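Local coordinates for beta-mannosidase GH2 (Hypocrea lixii, PDB 4UOJ), which hydrolyses beta-linked mannose from the non-reducing ends of mannosides, as a retaining glycoside hydrolase of family 2, at the glycan on Asn618. Sequence-based numbering; all coordinates share one arbitrary frame.

The glycan on Asn618. Residues 617-618, 646, 649-650, 653, 659-661, 667, 671. With NAG (2-acetamido-2-deoxy-beta-D-glucopyranose), chain B; NAG (2-acetamido-2-deoxy-beta-D-glucopyranose), chain C; MAN (alpha-D-mannopyranose), chain F; NAG (2-acetamido-2-deoxy-beta-D-glucopyranose), chain D; NAG (2-acetamido-2-deoxy-beta-D-glucopyranose), chain E.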
loop_
_atom_site.group_PDB
_atom_site.type_symbol
_atom_site.label_atom_id
_atom_site.label_comp_id
_atom_site.label_asym_id
_atom_site.label_seq_id
_atom_site.Cartn_x
_atom_site.Cartn_y
_atom_site.Cartn_z
ATOM N N PHE A 617 18.681 -4.087 -22.386
ATOM C CA PHE A 617 17.788 -5.050 -21.727
ATOM C C PHE A 617 18.512 -6.014 -20.793
ATOM O O PHE A 617 18.028 -6.253 -19.685
ATOM C CB PHE A 617 16.936 -5.843 -22.748
ATOM C CG PHE A 617 15.697 -6.475 -22.147
ATOM C CD1 PHE A 617 15.750 -7.723 -21.543
ATOM C CD2 PHE A 617 14.476 -5.812 -22.182
ATOM C CE1 PHE A 617 14.612 -8.296 -20.992
ATOM C CE2 PHE A 617 13.335 -6.378 -21.612
ATOM C CZ PHE A 617 13.414 -7.619 -21.023
ATOM N N ASN A 618 19.648 -6.567 -21.250
ATOM C CA ASN A 618 20.394 -7.591 -20.499
ATOM C C ASN A 618 21.799 -7.185 -20.057
ATOM O O ASN A 618 22.702 -8.022 -19.999
ATOM C CB ASN A 618 20.444 -8.893 -21.299
ATOM C CG ASN A 618 19.275 -9.802 -21.076
ATOM O OD1 ASN A 618 18.613 -9.749 -20.055
ATOM N ND2 ASN A 618 19.044 -10.675 -22.043
ATOM N N VAL A 646 13.921 -13.326 -18.434
ATOM C CA VAL A 646 13.425 -14.317 -19.383
ATOM C C VAL A 646 11.902 -14.273 -19.438
ATOM O O VAL A 646 11.323 -14.250 -20.517
ATOM C CB VAL A 646 14.001 -15.729 -19.085
ATOM C CG1 VAL A 646 13.199 -16.826 -19.793
ATOM C CG2 VAL A 646 15.477 -15.824 -19.481
ATOM N N THR A 649 10.894 -11.334 -21.420
ATOM C CA THR A 649 11.217 -11.622 -22.824
ATOM C C THR A 649 10.176 -12.522 -23.486
ATOM O O THR A 649 9.650 -12.161 -24.538
ATOM C CB THR A 649 12.644 -12.151 -22.967
ATOM O OG1 THR A 649 13.553 -11.225 -22.363
ATOM C CG2 THR A 649 13.031 -12.337 -24.414
ATOM N N LEU A 650 9.863 -13.660 -22.870
ATOM C CA LEU A 650 8.871 -14.596 -23.400
ATOM C C LEU A 650 7.465 -13.964 -23.535
ATOM O O LEU A 650 6.771 -14.207 -24.517
ATOM C CB LEU A 650 8.809 -15.884 -22.558
ATOM C CG LEU A 650 10.087 -16.726 -22.449
ATOM C CD1 LEU A 650 9.904 -17.903 -21.498
ATOM C CD2 LEU A 650 10.581 -17.203 -23.815
ATOM N N GLU A 653 7.576 -11.690 -26.597
ATOM C CA GLU A 653 7.714 -12.565 -27.775
ATOM C C GLU A 653 6.438 -13.303 -28.170
ATOM O O GLU A 653 6.131 -13.412 -29.360
ATOM C CB GLU A 653 8.857 -13.562 -27.587
ATOM C CG GLU A 653 10.228 -12.941 -27.810
ATOM C CD GLU A 653 11.396 -13.799 -27.379
ATOM O OE1 GLU A 653 11.200 -14.856 -26.739
ATOM O OE2 GLU A 653 12.525 -13.395 -27.678
ATOM N N PRO A 659 10.641 -5.317 -30.702
ATOM C CA PRO A 659 11.462 -4.263 -31.279
ATOM C C PRO A 659 12.847 -4.691 -31.774
ATOM O O PRO A 659 13.438 -5.653 -31.276
ATOM C CB PRO A 659 11.538 -3.213 -30.163
ATOM C CG PRO A 659 10.411 -3.537 -29.256
ATOM C CD PRO A 659 10.315 -5.020 -29.298
ATOM N N ASP A 660 13.342 -3.963 -32.778
ATOM C CA ASP A 660 14.629 -4.168 -33.394
ATOM C C ASP A 660 15.158 -2.833 -33.926
ATOM O O ASP A 660 15.487 -2.685 -35.107
ATOM C CB ASP A 660 14.509 -5.205 -34.514
ATOM C CG ASP A 660 15.842 -5.746 -34.972
ATOM O OD1 ASP A 660 16.870 -5.497 -34.298
ATOM O OD2 ASP A 660 15.877 -6.436 -36.000
ATOM N N LYS A 661 15.255 -1.866 -33.028
ATOM C CA LYS A 661 15.676 -0.517 -33.363
ATOM C C LYS A 661 17.176 -0.436 -33.561
ATOM O O LYS A 661 17.933 -1.007 -32.783
ATOM C CB LYS A 661 15.226 0.468 -32.278
ATOM C CG LYS A 661 13.737 0.365 -31.918
ATOM C CD LYS A 661 12.987 1.566 -32.419
ATOM C CE LYS A 661 11.514 1.313 -32.519
ATOM N NZ LYS A 661 10.947 2.197 -33.558
ATOM N N ASN A 667 16.119 0.963 -28.835
ATOM C CA ASN A 667 15.816 -0.462 -28.729
ATOM C C ASN A 667 15.481 -0.846 -27.291
ATOM O O ASN A 667 14.489 -1.549 -27.050
ATOM C CB ASN A 667 16.974 -1.318 -29.244
ATOM C CG ASN A 667 16.537 -2.682 -29.745
ATOM O OD1 ASN A 667 15.442 -2.849 -30.297
ATOM N ND2 ASN A 667 17.416 -3.670 -29.581
ATOM N N TRP A 671 11.747 -1.987 -25.907
ATOM C CA TRP A 671 11.610 -3.267 -25.218
ATOM C C TRP A 671 11.014 -3.052 -23.822
ATOM O O TRP A 671 10.124 -3.794 -23.437
ATOM C CB TRP A 671 12.937 -4.037 -25.160
ATOM C CG TRP A 671 13.104 -4.946 -26.344
ATOM C CD1 TRP A 671 13.638 -4.618 -27.557
ATOM C CD2 TRP A 671 12.674 -6.306 -26.445
ATOM N NE1 TRP A 671 13.566 -5.689 -28.396
ATOM C CE2 TRP A 671 13.001 -6.748 -27.735
ATOM C CE3 TRP A 671 12.028 -7.187 -25.572
ATOM C CZ2 TRP A 671 12.718 -8.050 -28.179
ATOM C CZ3 TRP A 671 11.766 -8.481 -26.005
ATOM C CH2 TRP A 671 12.102 -8.898 -27.293
HETATM C C1 NAG B . 18.007 -11.633 -22.029
HETATM C C2 NAG B . 17.382 -11.867 -23.382
HETATM C C3 NAG B . 16.653 -13.194 -23.347
HETATM C C4 NAG B . 17.594 -14.339 -22.990
HETATM C C5 NAG B . 18.439 -14.089 -21.740
HETATM C C6 NAG B . 19.905 -14.437 -21.903
HETATM C C7 NAG B . 16.506 -9.867 -24.541
HETATM C C8 NAG B . 15.294 -8.985 -24.723
HETATM N N2 NAG B . 16.410 -10.809 -23.582
HETATM O O3 NAG B . 16.113 -13.415 -24.639
HETATM O O4 NAG B . 16.845 -15.510 -22.725
HETATM O O5 NAG B . 18.415 -12.742 -21.243
HETATM O O6 NAG B . 20.100 -15.826 -21.741
HETATM O O7 NAG B . 17.496 -9.731 -25.247
HETATM C C1 NAG C . 16.613 -16.442 -23.773
HETATM C C2 NAG C . 16.378 -17.836 -23.157
HETATM C C3 NAG C . 16.013 -18.870 -24.201
HETATM C C4 NAG C . 14.857 -18.370 -25.048
HETATM C C5 NAG C . 15.160 -16.974 -25.563
HETATM C C6 NAG C . 14.015 -16.351 -26.339
HETATM C C7 NAG C . 17.504 -18.723 -21.147
HETATM C C8 NAG C . 18.843 -18.940 -20.473
HETATM N N2 NAG C . 17.548 -18.254 -22.410
HETATM O O3 NAG C . 15.643 -20.038 -23.504
HETATM O O4 NAG C . 14.756 -19.168 -26.189
HETATM O O5 NAG C . 15.438 -16.092 -24.476
HETATM O O6 NAG C . 14.377 -15.074 -26.835
HETATM O O7 NAG C . 16.444 -18.961 -20.563
HETATM C C1 MAN F . 13.798 -20.112 -26.044
HETATM C C2 MAN F . 13.249 -20.399 -27.443
HETATM C C3 MAN F . 11.735 -20.588 -27.425
HETATM C C4 MAN F . 11.333 -21.414 -26.200
HETATM C C5 MAN F . 11.720 -20.653 -24.921
HETATM C C6 MAN F . 12.123 -21.507 -23.720
HETATM O O2 MAN F . 13.887 -21.573 -27.927
HETATM O O3 MAN F . 11.223 -21.146 -28.634
HETATM O O4 MAN F . 9.917 -21.637 -26.216
HETATM O O5 MAN F . 12.767 -19.697 -25.179
HETATM O O6 MAN F . 11.876 -22.904 -23.876
HETATM C C1 NAG D . 17.182 -5.010 -30.043
HETATM C C2 NAG D . 18.353 -5.454 -30.923
HETATM C C3 NAG D . 18.224 -6.929 -31.325
HETATM C C4 NAG D . 17.987 -7.794 -30.097
HETATM C C5 NAG D . 16.802 -7.243 -29.301
HETATM C C6 NAG D . 16.534 -8.025 -28.025
HETATM C C7 NAG D . 19.473 -4.019 -32.594
HETATM C C8 NAG D . 20.345 -3.268 -31.634
HETATM N N2 NAG D . 18.397 -4.671 -32.126
HETATM O O3 NAG D . 19.426 -7.367 -31.949
HETATM O O4 NAG D . 17.726 -9.135 -30.479
HETATM O O5 NAG D . 17.022 -5.877 -28.939
HETATM O O6 NAG D . 17.606 -7.907 -27.104
HETATM O O7 NAG D . 19.678 -3.964 -33.809
HETATM C C1 NAG E . 18.770 -10.082 -30.246
HETATM C C2 NAG E . 18.146 -11.482 -30.226
HETATM C C3 NAG E . 19.234 -12.550 -30.105
HETATM C C4 NAG E . 20.309 -12.369 -31.202
HETATM C C5 NAG E . 20.845 -10.916 -31.170
HETATM C C6 NAG E . 21.812 -10.596 -32.309
HETATM C C7 NAG E . 15.907 -11.482 -29.198
HETATM C C8 NAG E . 15.145 -11.511 -27.900
HETATM N N2 NAG E . 17.237 -11.568 -29.096
HETATM O O3 NAG E . 18.606 -13.822 -30.192
HETATM O O4 NAG E . 21.388 -13.328 -31.082
HETATM O O5 NAG E . 19.761 -9.974 -31.274
HETATM O O6 NAG E . 23.053 -11.282 -32.144
HETATM O O7 NAG E . 15.341 -11.379 -30.281
HETATM O O HOH W 1 20.437 -10.108 -24.488
#
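Val646, on helix 638-655, has the largest share in covering the glycan on Asn618: its CG2 methyl, anti to the carbonyl carbon, lies against the acetamido C7 of NAG (chain C) at 3.9 Å. The site illustrates how the first sugars of N-glycans can lie against a protein surface while the outer ones are left largely uncovered by it, here with two chains, on Asn618 and Asn667, each linked from ND2 to C1 of its first sugar, sharing one aromatic platform. One face of the Trp671 indole carries the acetyl methyl C8 of NAG (chain B), 3.9 Å from the six-membered ring centroid, and, near CE2 and CZ2, C6 of NAG (chain D); Pro659 CD backs the opposite face. Phe617 (chi1 -160°) turns a ring face to the same methyl, which sits in a corner formed by the two faces. The amide N2 of that sugar donates to Thr649 OG1 at 3.1 Å, so the methyl and the N-H of the acetamido group are both engaged, which probably limits its rotation. An alanine at Trp671 would remove the shared indole and its NE1 bond to Pro659 O, and would probably loosen the packing of the first sugars. Glu653, an extended chain, takes the 6-hydroxyl O6 of NAG (chain C) on the syn lone pair of OE2 at 2.6 Å. The glycans also meet directly: the 6-hydroxyl O6 of NAG (chain D) donates to O7 of NAG (chain B) at 2.6 Å.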